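Cas13d (uncultured Ruminococcus sp, PDB 6IV9) binds a CRISPR RNA as the guide-loaded binary complex and probably uses its two HEPN domains to mature that RNA and cleave target RNA. Local coordinates at residues K331-E335 with F480-L485; L326-N330 with K489-S493; L318-V322 with Y497-Y503; K338-L343 with L473-M478. The protein carries 2 engineered substitutions. All blocks are in the same frame, centred on the assembly; numbering follows the deposited sequence.

Contact 1 (K331-E335 with F480-L485); sequences KDFIE and FDEKIL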
loop_
_atom_site.group_PDB
_atom_site.type_symbol
_atom_site.label_atom_id
_atom_site.label_comp_id
_atom_site.label_asym_id
_atom_site.label_seq_id
_atom_site.Cartn_x
_atom_site.Cartn_y
_atom_site.Cartn_z
ATOM N N LYS A 331 -26.033 -10.413 -4.429
ATOM C CA LYS A 331 -27.514 -10.472 -4.485
ATOM C C LYS A 331 -28.019 -9.845 -5.783
ATOM O O LYS A 331 -27.764 -8.691 -6.004
ATOM C CB LYS A 331 -28.097 -9.751 -3.270
ATOM C CG LYS A 331 -29.434 -10.281 -2.781
ATOM C CD LYS A 331 -30.195 -9.275 -1.960
ATOM C CE LYS A 331 -31.694 -9.462 -2.042
ATOM N NZ LYS A 331 -32.406 -8.171 -1.905
ATOM N N ASP A 332 -28.719 -10.625 -6.597
ATOM C CA ASP A 332 -29.295 -10.091 -7.851
ATOM C C ASP A 332 -28.201 -9.424 -8.692
ATOM O O ASP A 332 -28.426 -8.344 -9.185
ATOM C CB ASP A 332 -30.497 -9.199 -7.550
ATOM C CG ASP A 332 -31.641 -9.964 -6.907
ATOM O OD1 ASP A 332 -31.948 -11.056 -7.379
ATOM O OD2 ASP A 332 -32.180 -9.479 -5.923
ATOM N N PHE A 333 -27.080 -10.106 -8.879
ATOM C CA PHE A 333 -25.964 -9.532 -9.661
ATOM C C PHE A 333 -26.384 -9.260 -11.106
ATOM O O PHE A 333 -26.021 -8.247 -11.644
ATOM C CB PHE A 333 -24.778 -10.488 -9.639
ATOM C CG PHE A 333 -23.622 -10.038 -10.482
ATOM C CD1 PHE A 333 -23.555 -10.376 -11.817
ATOM C CD2 PHE A 333 -22.605 -9.276 -9.939
ATOM C CE1 PHE A 333 -22.493 -9.970 -12.600
ATOM C CE2 PHE A 333 -21.541 -8.876 -10.726
ATOM C CZ PHE A 333 -21.490 -9.223 -12.049
ATOM N N ILE A 334 -27.128 -10.174 -11.718
ATOM C CA ILE A 334 -27.504 -9.968 -13.143
ATOM C C ILE A 334 -28.391 -8.729 -13.276
ATOM O O ILE A 334 -28.127 -7.910 -14.122
ATOM C CB ILE A 334 -28.162 -11.229 -13.717
ATOM C CG1 ILE A 334 -27.238 -12.436 -13.588
ATOM C CG2 ILE A 334 -28.574 -10.991 -15.150
ATOM C CD1 ILE A 334 -27.826 -13.720 -14.107
ATOM N N GLU A 335 -29.410 -8.608 -12.442
ATOM C CA GLU A 335 -30.309 -7.431 -12.504
ATOM C C GLU A 335 -29.500 -6.171 -12.191
ATOM O O GLU A 335 -29.701 -5.177 -12.822
ATOM C CB GLU A 335 -31.467 -7.618 -11.532
ATOM C CG GLU A 335 -32.434 -6.464 -11.520
ATOM C CD GLU A 335 -33.301 -6.335 -12.756
ATOM O OE1 GLU A 335 -33.277 -7.239 -13.588
ATOM O OE2 GLU A 335 -33.988 -5.319 -12.874
ATOM N N PHE A 480 -33.267 -13.485 -16.990
ATOM C CA PHE A 480 -32.145 -14.431 -16.793
ATOM C C PHE A 480 -32.215 -14.893 -15.342
ATOM O O PHE A 480 -32.522 -14.098 -14.486
ATOM C CB PHE A 480 -30.813 -13.827 -17.238
ATOM C CG PHE A 480 -30.577 -13.869 -18.723
ATOM C CD1 PHE A 480 -30.189 -15.038 -19.343
ATOM C CD2 PHE A 480 -30.754 -12.745 -19.502
ATOM C CE1 PHE A 480 -29.988 -15.085 -20.709
ATOM C CE2 PHE A 480 -30.544 -12.792 -20.868
ATOM C CZ PHE A 480 -30.159 -13.959 -21.469
ATOM N N ASP A 481 -32.032 -16.180 -15.122
ATOM C CA ASP A 481 -32.079 -16.733 -13.756
ATOM C C ASP A 481 -30.786 -16.348 -13.043
ATOM O O ASP A 481 -29.734 -16.632 -13.571
ATOM C CB ASP A 481 -32.191 -18.255 -13.826
ATOM C CG ASP A 481 -32.690 -18.902 -12.552
ATOM O OD1 ASP A 481 -32.806 -18.214 -11.539
ATOM O OD2 ASP A 481 -32.960 -20.103 -12.595
ATOM N N GLU A 482 -30.918 -15.815 -11.836
ATOM C CA GLU A 482 -29.786 -15.407 -10.968
ATOM C C GLU A 482 -28.972 -16.644 -10.579
ATOM O O GLU A 482 -27.781 -16.521 -10.362
ATOM C CB GLU A 482 -30.305 -14.683 -9.732
ATOM C CG GLU A 482 -29.217 -14.083 -8.869
ATOM C CD GLU A 482 -28.243 -13.152 -9.574
ATOM O OE1 GLU A 482 -28.634 -12.515 -10.563
ATOM O OE2 GLU A 482 -27.096 -13.085 -9.121
ATOM N N LYS A 483 -29.604 -17.820 -10.602
ATOM C CA LYS A 483 -28.995 -19.110 -10.187
ATOM C C LYS A 483 -27.929 -19.568 -11.183
ATOM O O LYS A 483 -27.149 -20.429 -10.840
ATOM C CB LYS A 483 -30.065 -20.163 -9.921
ATOM C CG LYS A 483 -31.118 -19.717 -8.928
ATOM C CD LYS A 483 -31.498 -20.770 -7.945
ATOM C CE LYS A 483 -32.631 -20.340 -7.039
ATOM N NZ LYS A 483 -33.432 -21.492 -6.562
ATOM N N ILE A 484 -27.831 -18.890 -12.320
ATOM C CA ILE A 484 -26.831 -19.210 -13.376
ATOM C C ILE A 484 -25.424 -19.039 -12.793
ATOM O O ILE A 484 -24.518 -19.736 -13.217
ATOM C CB ILE A 484 -27.037 -18.259 -14.562
ATOM C CG1 ILE A 484 -28.195 -18.698 -15.450
ATOM C CG2 ILE A 484 -25.769 -18.090 -15.356
ATOM C CD1 ILE A 484 -28.553 -17.665 -16.489
ATOM N N LEU A 485 -25.294 -18.120 -11.844
ATOM C CA LEU A 485 -23.991 -17.746 -11.245
ATOM C C LEU A 485 -23.713 -18.516 -9.962
ATOM O O LEU A 485 -22.680 -18.284 -9.398
ATOM C CB LEU A 485 -24.004 -16.246 -10.962
ATOM C CG LEU A 485 -23.968 -15.358 -12.196
ATOM C CD1 LEU A 485 -24.176 -13.913 -11.817
ATOM C CD2 LEU A 485 -22.679 -15.544 -12.960
#
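Asp332 and Glu482 bring the two backbones together, their CA atoms 6.2 Å apart, where a turn leaving one helix meets a short 3-10 segment, 482-485. Asp332 has positive phi and psi, and the backbone N-H groups of the next two residues follow this bend toward the 3-10 segment. Both are taken by one carboxylate. Ile334 N donates to the syn lone pair of Glu482 OE1 (3.0 Å, 161°), while Phe333 N reaches Glu482 OE2 at 3.0 Å from above the carboxylate plane, a more bent bond; OE2 also pairs with the ammonium of Lys489. Glutamate suits the place because its chain, leaving with CG anti to the backbone N and then folding at chi2 (54°), carries the acid across to the two successive N-H groups of Phe333 and Ile334. Next to these bonds the packing is apolar. Leu485 CD1 touches Phe333 CD1 at 3.6 Å and also rests on Ile334 CG1, the leucine and phenylalanine side chains crossing near a right angle. Ile334 CD1 extends to Asp481 O at 3.5 Å, its branch CG2 facing Phe480 CB. Farther out, helix 353-366 underlies both segments: Ile357 meets Ile334 and Phe480, and Tyr361 stacks edge-to-face with Phe333, which also packs on a sugar of the bound RNA.

Contact 2 (L326-N330 with K489-S493); sequences LKSIN and KKNAS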
loop_
_atom_site.group_PDB
_atom_site.type_symbol
_atom_site.label_atom_id
_atom_site.label_comp_id
_atom_site.label_asym_id
_atom_site.label_seq_id
_atom_site.Cartn_x
_atom_site.Cartn_y
_atom_site.Cartn_z
ATOM N N LEU A 326 -19.857 -9.136 0.267
ATOM C CA LEU A 326 -20.125 -10.165 -0.765
ATOM C C LEU A 326 -21.624 -10.252 -1.071
ATOM O O LEU A 326 -21.977 -10.389 -2.217
ATOM C CB LEU A 326 -19.579 -11.498 -0.254
ATOM C CG LEU A 326 -18.321 -12.037 -0.927
ATOM C CD1 LEU A 326 -17.631 -11.036 -1.815
ATOM C CD2 LEU A 326 -17.374 -12.690 0.047
ATOM N N LYS A 327 -22.453 -10.205 -0.040
ATOM C CA LYS A 327 -23.914 -10.295 -0.256
ATOM C C LYS A 327 -24.399 -9.090 -1.069
ATOM O O LYS A 327 -25.239 -9.278 -1.903
ATOM C CB LYS A 327 -24.637 -10.638 1.048
ATOM C CG LYS A 327 -24.143 -11.939 1.664
ATOM C CD LYS A 327 -25.132 -12.726 2.481
ATOM C CE LYS A 327 -25.467 -12.039 3.781
ATOM N NZ LYS A 327 -25.703 -13.004 4.873
ATOM N N SER A 328 -23.875 -7.899 -0.827
ATOM C CA SER A 328 -24.326 -6.743 -1.642
ATOM C C SER A 328 -23.943 -6.918 -3.117
ATOM O O SER A 328 -24.703 -6.518 -3.948
ATOM C CB SER A 328 -23.858 -5.442 -1.082
ATOM O OG SER A 328 -22.453 -5.406 -0.989
ATOM N N ILE A 329 -22.740 -7.387 -3.412
ATOM C CA ILE A 329 -22.351 -7.630 -4.827
ATOM C C ILE A 329 -23.142 -8.799 -5.437
ATOM O O ILE A 329 -23.583 -8.697 -6.555
ATOM C CB ILE A 329 -20.852 -7.954 -4.876
ATOM C CG1 ILE A 329 -19.994 -6.808 -4.353
ATOM C CG2 ILE A 329 -20.436 -8.379 -6.260
ATOM C CD1 ILE A 329 -18.630 -7.237 -3.909
ATOM N N ASN A 330 -23.205 -9.904 -4.714
ATOM C CA ASN A 330 -23.818 -11.182 -5.156
ATOM C C ASN A 330 -25.339 -11.136 -5.296
ATOM O O ASN A 330 -25.842 -11.806 -6.175
ATOM C CB ASN A 330 -23.382 -12.353 -4.286
ATOM C CG ASN A 330 -21.936 -12.700 -4.514
ATOM O OD1 ASN A 330 -21.365 -12.302 -5.505
ATOM N ND2 ASN A 330 -21.340 -13.417 -3.592
ATOM N N LYS A 489 -20.158 -17.698 -7.957
ATOM C CA LYS A 489 -20.218 -16.735 -6.838
ATOM C C LYS A 489 -19.199 -17.051 -5.747
ATOM O O LYS A 489 -19.012 -18.205 -5.408
ATOM C CB LYS A 489 -21.632 -16.680 -6.264
ATOM C CG LYS A 489 -22.610 -15.800 -7.024
ATOM C CD LYS A 489 -23.981 -15.814 -6.411
ATOM C CE LYS A 489 -24.969 -14.848 -7.022
ATOM N NZ LYS A 489 -24.371 -14.235 -8.214
ATOM N N LYS A 490 -18.588 -15.992 -5.224
ATOM C CA LYS A 490 -17.624 -16.098 -4.113
ATOM C C LYS A 490 -18.375 -15.771 -2.826
ATOM O O LYS A 490 -19.034 -14.765 -2.788
ATOM C CB LYS A 490 -16.428 -15.195 -4.389
ATOM C CG LYS A 490 -15.461 -15.769 -5.403
ATOM C CD LYS A 490 -14.520 -16.763 -4.778
ATOM C CE LYS A 490 -14.417 -18.074 -5.514
ATOM N NZ LYS A 490 -13.826 -17.924 -6.861
ATOM N N ASN A 491 -18.246 -16.624 -1.826
ATOM C CA ASN A 491 -18.941 -16.472 -0.530
ATOM C C ASN A 491 -17.914 -16.398 0.606
ATOM O O ASN A 491 -16.814 -16.868 0.430
ATOM C CB ASN A 491 -19.930 -17.618 -0.322
ATOM C CG ASN A 491 -20.952 -17.726 -1.435
ATOM O OD1 ASN A 491 -20.998 -18.717 -2.151
ATOM N ND2 ASN A 491 -21.781 -16.718 -1.583
ATOM N N ALA A 492 -18.327 -15.880 1.759
ATOM C CA ALA A 492 -17.450 -15.693 2.936
ATOM C C ALA A 492 -16.892 -17.036 3.393
ATOM O O ALA A 492 -15.751 -17.090 3.769
ATOM C CB ALA A 492 -18.183 -14.998 4.045
ATOM N N SER A 493 -17.695 -18.091 3.290
ATOM C CA SER A 493 -17.279 -19.449 3.714
ATOM C C SER A 493 -16.145 -19.958 2.822
ATOM O O SER A 493 -15.483 -20.883 3.220
ATOM C CB SER A 493 -18.440 -20.390 3.702
ATOM O OG SER A 493 -18.970 -20.480 2.402
#
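Asn330 and Lys489 lie alongside each other and run in opposite directions, the methylenes of the lysine passing the asparagine amide with Lys489 CG 4.0 Å from Asn330 OD1. The amide of Asn330 points at the other backbone: ND2 donates to Lys490 O at 2.8 Å, and that oxygen lies within 2° of the amide plane, though the donor is tilted 31° from the carbonyl plane and the bond is bent (138°). Asn330 OD1 is taken by the hydroxyl of Tyr361, so both ends of the buried amide are used and its rotation is fixed. An alanine here would remove the amide and is likely to leave Lys490 O without this donor and cost the Tyr361 hydroxyl one of its partners. One turn back, Leu326 comes over the same carbonyl, its CG 3.4 Å from Lys490 O and its CD2 3.7 Å from Ala492 N, an apolar side chain against the extended backbone of 490-491. The long arm of Lys489 brings CE to 3.3 Å from Asn330 O, while its ammonium is paired with Glu482. Chemically, the last turn of helix 312-330 holds a loop by an asparagine reading its backbone: the bond is made to the main chain of Lys490, not to its side chain.

Contact 3 (L318-V322 with Y497-Y503); sequences LDYLV and YFSKMIY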
loop_
_atom_site.group_PDB
_atom_site.type_symbol
_atom_site.label_atom_id
_atom_site.label_comp_id
_atom_site.label_asym_id
_atom_site.label_seq_id
_atom_site.Cartn_x
_atom_site.Cartn_y
_atom_site.Cartn_z
ATOM N N LEU A 318 -15.346 -11.196 11.594
ATOM C CA LEU A 318 -14.686 -11.210 10.265
ATOM C C LEU A 318 -15.675 -11.707 9.216
ATOM O O LEU A 318 -15.740 -11.122 8.175
ATOM C CB LEU A 318 -13.444 -12.093 10.319
ATOM C CG LEU A 318 -12.324 -11.569 11.203
ATOM C CD1 LEU A 318 -11.104 -12.441 11.079
ATOM C CD2 LEU A 318 -11.990 -10.142 10.838
ATOM N N ASP A 319 -16.433 -12.747 9.537
ATOM C CA ASP A 319 -17.450 -13.276 8.600
ATOM C C ASP A 319 -18.530 -12.231 8.346
ATOM O O ASP A 319 -18.949 -12.094 7.238
ATOM C CB ASP A 319 -18.045 -14.573 9.130
ATOM C CG ASP A 319 -17.107 -15.741 8.926
ATOM O OD1 ASP A 319 -16.320 -15.683 8.004
ATOM O OD2 ASP A 319 -17.179 -16.666 9.699
ATOM N N TYR A 320 -18.937 -11.520 9.379
ATOM C CA TYR A 320 -20.013 -10.527 9.219
ATOM C C TYR A 320 -19.588 -9.437 8.231
ATOM O O TYR A 320 -20.366 -9.067 7.385
ATOM C CB TYR A 320 -20.306 -9.908 10.580
ATOM C CG TYR A 320 -21.386 -8.868 10.564
ATOM C CD1 TYR A 320 -21.117 -7.568 10.209
ATOM C CD2 TYR A 320 -22.683 -9.194 10.881
ATOM C CE1 TYR A 320 -22.106 -6.609 10.184
ATOM C CE2 TYR A 320 -23.687 -8.250 10.859
ATOM C CZ TYR A 320 -23.397 -6.952 10.513
ATOM O OH TYR A 320 -24.388 -6.027 10.487
ATOM N N LEU A 321 -18.369 -8.931 8.372
ATOM C CA LEU A 321 -17.920 -7.847 7.472
ATOM C C LEU A 321 -17.833 -8.345 6.033
ATOM O O LEU A 321 -18.335 -7.678 5.173
ATOM C CB LEU A 321 -16.559 -7.343 7.955
ATOM C CG LEU A 321 -16.504 -6.817 9.385
ATOM C CD1 LEU A 321 -15.069 -6.601 9.820
ATOM C CD2 LEU A 321 -17.317 -5.544 9.531
ATOM N N VAL A 322 -17.180 -9.476 5.798
ATOM C CA VAL A 322 -17.026 -9.992 4.406
ATOM C C VAL A 322 -18.369 -10.397 3.806
ATOM O O VAL A 322 -18.568 -10.144 2.660
ATOM C CB VAL A 322 -15.983 -11.107 4.265
ATOM C CG1 VAL A 322 -15.431 -11.107 2.865
ATOM C CG2 VAL A 322 -14.851 -10.899 5.235
ATOM N N TYR A 497 -9.613 -17.486 7.226
ATOM C CA TYR A 497 -9.726 -16.394 8.220
ATOM C C TYR A 497 -8.600 -15.382 8.013
ATOM O O TYR A 497 -8.812 -14.205 8.202
ATOM C CB TYR A 497 -9.967 -16.941 9.622
ATOM C CG TYR A 497 -11.406 -17.341 9.773
ATOM C CD1 TYR A 497 -12.392 -16.388 9.865
ATOM C CD2 TYR A 497 -11.791 -18.660 9.697
ATOM C CE1 TYR A 497 -13.729 -16.728 9.945
ATOM C CE2 TYR A 497 -13.122 -19.024 9.783
ATOM C CZ TYR A 497 -14.096 -18.056 9.910
ATOM O OH TYR A 497 -15.402 -18.400 9.973
ATOM N N PHE A 498 -7.433 -15.858 7.603
ATOM C CA PHE A 498 -6.315 -14.911 7.397
ATOM C C PHE A 498 -6.704 -13.907 6.306
ATOM O O PHE A 498 -6.473 -12.739 6.499
ATOM C CB PHE A 498 -5.015 -15.644 7.077
ATOM C CG PHE A 498 -3.853 -14.702 6.916
ATOM C CD1 PHE A 498 -3.101 -14.313 8.004
ATOM C CD2 PHE A 498 -3.556 -14.156 5.685
ATOM C CE1 PHE A 498 -2.057 -13.422 7.856
ATOM C CE2 PHE A 498 -2.505 -13.273 5.538
ATOM C CZ PHE A 498 -1.764 -12.902 6.627
ATOM N N SER A 499 -7.307 -14.386 5.220
ATOM C CA SER A 499 -7.752 -13.534 4.090
ATOM C C SER A 499 -8.829 -12.564 4.576
ATOM O O SER A 499 -8.771 -11.421 4.239
ATOM C CB SER A 499 -8.280 -14.378 2.972
ATOM O OG SER A 499 -7.335 -15.334 2.581
ATOM N N LYS A 500 -9.768 -13.062 5.363
ATOM C CA LYS A 500 -10.863 -12.230 5.912
ATOM C C LYS A 500 -10.277 -11.171 6.854
ATOM O O LYS A 500 -10.814 -10.102 6.931
ATOM C CB LYS A 500 -11.964 -13.126 6.488
ATOM C CG LYS A 500 -12.692 -13.948 5.441
ATOM C CD LYS A 500 -13.842 -14.771 5.975
ATOM C CE LYS A 500 -13.464 -16.168 6.391
ATOM N NZ LYS A 500 -14.622 -17.082 6.361
ATOM N N MET A 501 -9.223 -11.524 7.578
ATOM C CA MET A 501 -8.576 -10.569 8.499
ATOM C C MET A 501 -7.978 -9.431 7.676
ATOM O O MET A 501 -8.106 -8.309 8.074
ATOM C CB MET A 501 -7.469 -11.243 9.297
ATOM C CG MET A 501 -6.776 -10.318 10.222
ATOM S SD MET A 501 -5.665 -11.195 11.309
ATOM C CE MET A 501 -4.388 -11.710 10.179
ATOM N N ILE A 502 -7.343 -9.759 6.558
ATOM C CA ILE A 502 -6.777 -8.712 5.662
ATOM C C ILE A 502 -7.916 -7.851 5.115
ATOM O O ILE A 502 -7.782 -6.656 5.103
ATOM C CB ILE A 502 -5.906 -9.321 4.553
ATOM C CG1 ILE A 502 -4.740 -10.111 5.147
ATOM C CG2 ILE A 502 -5.447 -8.243 3.598
ATOM C CD1 ILE A 502 -3.854 -9.328 6.058
ATOM N N TYR A 503 -9.041 -8.457 4.764
ATOM C CA TYR A 503 -10.177 -7.658 4.257
ATOM C C TYR A 503 -10.627 -6.677 5.342
ATOM O O TYR A 503 -10.921 -5.563 5.044
ATOM C CB TYR A 503 -11.370 -8.516 3.839
ATOM C CG TYR A 503 -12.562 -7.664 3.508
ATOM C CD1 TYR A 503 -12.639 -7.000 2.304
ATOM C CD2 TYR A 503 -13.568 -7.441 4.423
ATOM C CE1 TYR A 503 -13.695 -6.171 1.995
ATOM C CE2 TYR A 503 -14.636 -6.615 4.133
ATOM C CZ TYR A 503 -14.697 -5.969 2.917
ATOM O OH TYR A 503 -15.717 -5.137 2.610
HETATM O O HOH W 1 -17.785 -5.026 4.358
#
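Asp319 receives two donors from helix 497-505, one on each carboxylate oxygen. Lys500 NZ forms a salt bridge with Asp319 OD1 at 2.7 Å, using the syn lone pair, and Tyr497 OH donates to Asp319 OD2 in a very short bond of 2.5 Å. That oxygen lies in the plane of the Tyr497 ring at its edge, while the carboxylate is turned 52° from the ring, so the two flat groups cross instead of stacking. Lys500 gets there by a bend at chi3 (-91°), which lays CE over one face of the tyrosine, 3.6 Å above the plane and toward its rim; its ammonium also donates to Ala492 O. The charge of Asp319 is thus met by an opposite charge and a hydroxyl, which would probably favour its ionised form. An asparagine in its place would probably lose the charge pairing with Lys500 and, with one oxygen replaced by an NH2, could no longer accept from both Lys500 and Tyr497.

Farther along, a water bridges the helices: it donates to Leu321 O at 2.8 Å and is hydrogen-bonded to Tyr503 OH (2.7 Å), in that ring's plane. Between these polar ends the seam is apolar. Val322 CG2 packs on Lys500 CG at 3.7 Å and touches Tyr503 CD2, while Leu318 CD1 lies at the Tyr497 edge and near Met501 CB. The axes of segments 318-322 and 497-503 cross at 62°, 9.3 Å apart at closest, the CA atoms of Leu318 and Lys500 being the nearest pair: a buried, steep helix-helix packing in a largely helical protein, with helices 306-309 and 556-570 against its flanks.

Contact 4 (K338-L343 with L473-M478); sequences KVNISL and LGKADM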
loop_
_atom_site.group_PDB
_atom_site.type_symbol
_atom_site.label_atom_id
_atom_site.label_comp_id
_atom_site.label_asym_id
_atom_site.label_seq_id
_atom_site.Cartn_x
_atom_site.Cartn_y
_atom_site.Cartn_z
ATOM N N LYS A 338 -27.549 -5.308 -15.396
ATOM C CA LYS A 338 -28.371 -5.566 -16.610
ATOM C C LYS A 338 -27.993 -4.659 -17.777
ATOM O O LYS A 338 -28.097 -5.099 -18.882
ATOM C CB LYS A 338 -29.861 -5.450 -16.293
ATOM C CG LYS A 338 -30.318 -4.082 -15.826
ATOM C CD LYS A 338 -31.656 -4.079 -15.156
ATOM C CE LYS A 338 -32.782 -4.253 -16.142
ATOM N NZ LYS A 338 -34.090 -4.128 -15.478
ATOM N N VAL A 339 -27.640 -3.417 -17.526
ATOM C CA VAL A 339 -27.347 -2.567 -18.702
ATOM C C VAL A 339 -26.140 -3.104 -19.471
ATOM O O VAL A 339 -26.257 -3.326 -20.648
ATOM C CB VAL A 339 -27.073 -1.138 -18.229
ATOM C CG1 VAL A 339 -26.581 -0.284 -19.365
ATOM C CG2 VAL A 339 -28.267 -0.522 -17.540
ATOM N N ASN A 340 -25.016 -3.310 -18.800
ATOM C CA ASN A 340 -23.827 -3.824 -19.511
ATOM C C ASN A 340 -24.082 -5.238 -20.022
ATOM O O ASN A 340 -23.684 -5.531 -21.125
ATOM C CB ASN A 340 -22.567 -3.726 -18.658
ATOM C CG ASN A 340 -22.132 -2.295 -18.461
ATOM O OD1 ASN A 340 -22.831 -1.382 -18.843
ATOM N ND2 ASN A 340 -20.974 -2.104 -17.870
ATOM N N ILE A 341 -24.724 -6.073 -19.220
ATOM C CA ILE A 341 -24.939 -7.480 -19.652
ATOM C C ILE A 341 -25.801 -7.510 -20.921
ATOM O O ILE A 341 -25.437 -8.215 -21.836
ATOM C CB ILE A 341 -25.520 -8.327 -18.511
ATOM C CG1 ILE A 341 -24.456 -8.609 -17.447
ATOM C CG2 ILE A 341 -26.107 -9.609 -19.062
ATOM C CD1 ILE A 341 -25.000 -9.095 -16.146
ATOM N N SER A 342 -26.859 -6.706 -20.974
ATOM C CA SER A 342 -27.742 -6.690 -22.171
ATOM C C SER A 342 -26.956 -6.252 -23.396
ATOM O O SER A 342 -27.009 -6.944 -24.383
ATOM C CB SER A 342 -28.866 -5.744 -21.968
ATOM O OG SER A 342 -29.712 -6.213 -20.959
ATOM N N LEU A 343 -26.197 -5.175 -23.275
ATOM C CA LEU A 343 -25.424 -4.640 -24.412
ATOM C C LEU A 343 -24.447 -5.705 -24.901
ATOM O O LEU A 343 -24.290 -5.844 -26.089
ATOM C CB LEU A 343 -24.620 -3.456 -23.882
ATOM C CG LEU A 343 -24.998 -2.061 -24.361
ATOM C CD1 LEU A 343 -26.362 -2.032 -25.030
ATOM C CD2 LEU A 343 -24.934 -1.072 -23.212
ATOM N N LEU A 473 -32.392 0.654 -20.922
ATOM C CA LEU A 473 -31.852 -0.679 -20.563
ATOM C C LEU A 473 -32.127 -0.988 -19.091
ATOM O O LEU A 473 -32.316 -2.139 -18.771
ATOM C CB LEU A 473 -30.372 -0.713 -20.920
ATOM C CG LEU A 473 -30.125 -0.761 -22.415
ATOM C CD1 LEU A 473 -28.656 -0.672 -22.735
ATOM C CD2 LEU A 473 -30.729 -2.010 -23.009
ATOM N N GLY A 474 -32.105 0.027 -18.244
ATOM C CA GLY A 474 -32.375 -0.144 -16.810
ATOM C C GLY A 474 -33.790 -0.597 -16.525
ATOM O O GLY A 474 -33.968 -1.357 -15.590
ATOM N N LYS A 475 -34.763 -0.081 -17.272
ATOM C CA LYS A 475 -36.201 -0.398 -17.045
ATOM C C LYS A 475 -36.617 -1.688 -17.752
ATOM O O LYS A 475 -37.574 -2.305 -17.316
ATOM C CB LYS A 475 -37.070 0.780 -17.494
ATOM C CG LYS A 475 -36.866 2.055 -16.695
ATOM C CD LYS A 475 -38.150 2.647 -16.182
ATOM C CE LYS A 475 -38.879 3.447 -17.232
ATOM N NZ LYS A 475 -38.336 3.172 -18.581
ATOM N N ALA A 476 -35.873 -2.098 -18.769
ATOM C CA ALA A 476 -36.225 -3.288 -19.572
ATOM C C ALA A 476 -36.220 -4.562 -18.733
ATOM O O ALA A 476 -35.485 -4.635 -17.770
ATOM C CB ALA A 476 -35.287 -3.410 -20.734
ATOM N N ASP A 477 -37.068 -5.518 -19.100
ATOM C CA ASP A 477 -37.134 -6.807 -18.378
ATOM C C ASP A 477 -35.837 -7.571 -18.625
ATOM O O ASP A 477 -35.351 -7.555 -19.748
ATOM C CB ASP A 477 -38.279 -7.672 -18.902
ATOM C CG ASP A 477 -39.490 -7.732 -17.989
ATOM O OD1 ASP A 477 -39.637 -6.840 -17.133
ATOM O OD2 ASP A 477 -40.269 -8.688 -18.138
ATOM N N MET A 478 -35.290 -8.196 -17.595
ATOM C CA MET A 478 -34.099 -9.043 -17.829
ATOM C C MET A 478 -34.491 -10.457 -17.404
ATOM O O MET A 478 -34.523 -10.729 -16.199
ATOM C CB MET A 478 -32.894 -8.555 -17.025
ATOM C CG MET A 478 -31.791 -8.082 -17.920
ATOM S SD MET A 478 -30.577 -9.355 -18.246
ATOM C CE MET A 478 -29.866 -8.725 -19.756
#
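Lys338 NZ is held by two backbone oxygens at the end of helix 467-475. Ala476 O accepts at 2.7 Å with the ammonium nearly along the C=O axis (165°), whereas Gly474 O, at 2.8 Å, is approached from above its carbonyl plane. CG sits between the backbone N and the carbonyl carbon (chi1 62°), and a turn at chi3 aims the tip at these oxygens. The positive charge suits carbonyl oxygens at a helix C-terminus, the negative end of the helix dipole, here held by a lysine from helix 338-347; Ala476 is the first residue to leave helical geometry there. Glu335 adds a salt bridge to the same ammonium and so balances a charge that is largely buried. Beside the lysine, Lys338 CB lies 3.6 Å from Met478 CG, and the flexible methionine, on the chain leaving the helix, runs on toward helix 338-347, the place of its terminal methyl being uncertain. On the other flank Leu473 supplies the apolar part: its CD1 meets Leu343 CD1 at 3.5 Å and Val339 CG1 at 4.0 Å, crossing both side chains at about a right angle. Helix 400-418 backs this row through Lys402 and Leu406, helix 353-366 supports Ile341, and Val339 also packs against a phosphate of the bound RNA.

Contacts 4, 1, 2 and 3 form a nested series in which the successive elements of 318-343 meet those of 473-503 in reverse chain order. Contact 3 is buried, about 18 Å from the centre of the chain to its own centre; contacts 1, 2 and 4 are partly buried, and each comes within about 4 Å of the RNA at the nearest atoms. Contacts 2 and 3 share helix 312-330. Side-chain charge pairing across the seam occurs in contact 3, whereas side chains of contacts 1, 2 and 4 read backbone groups where helices end or loops turn. Salt bridges join contact 1 to contacts 2 and 4, and a backbone oxygen of contact 2 meets the lysine of contact 3.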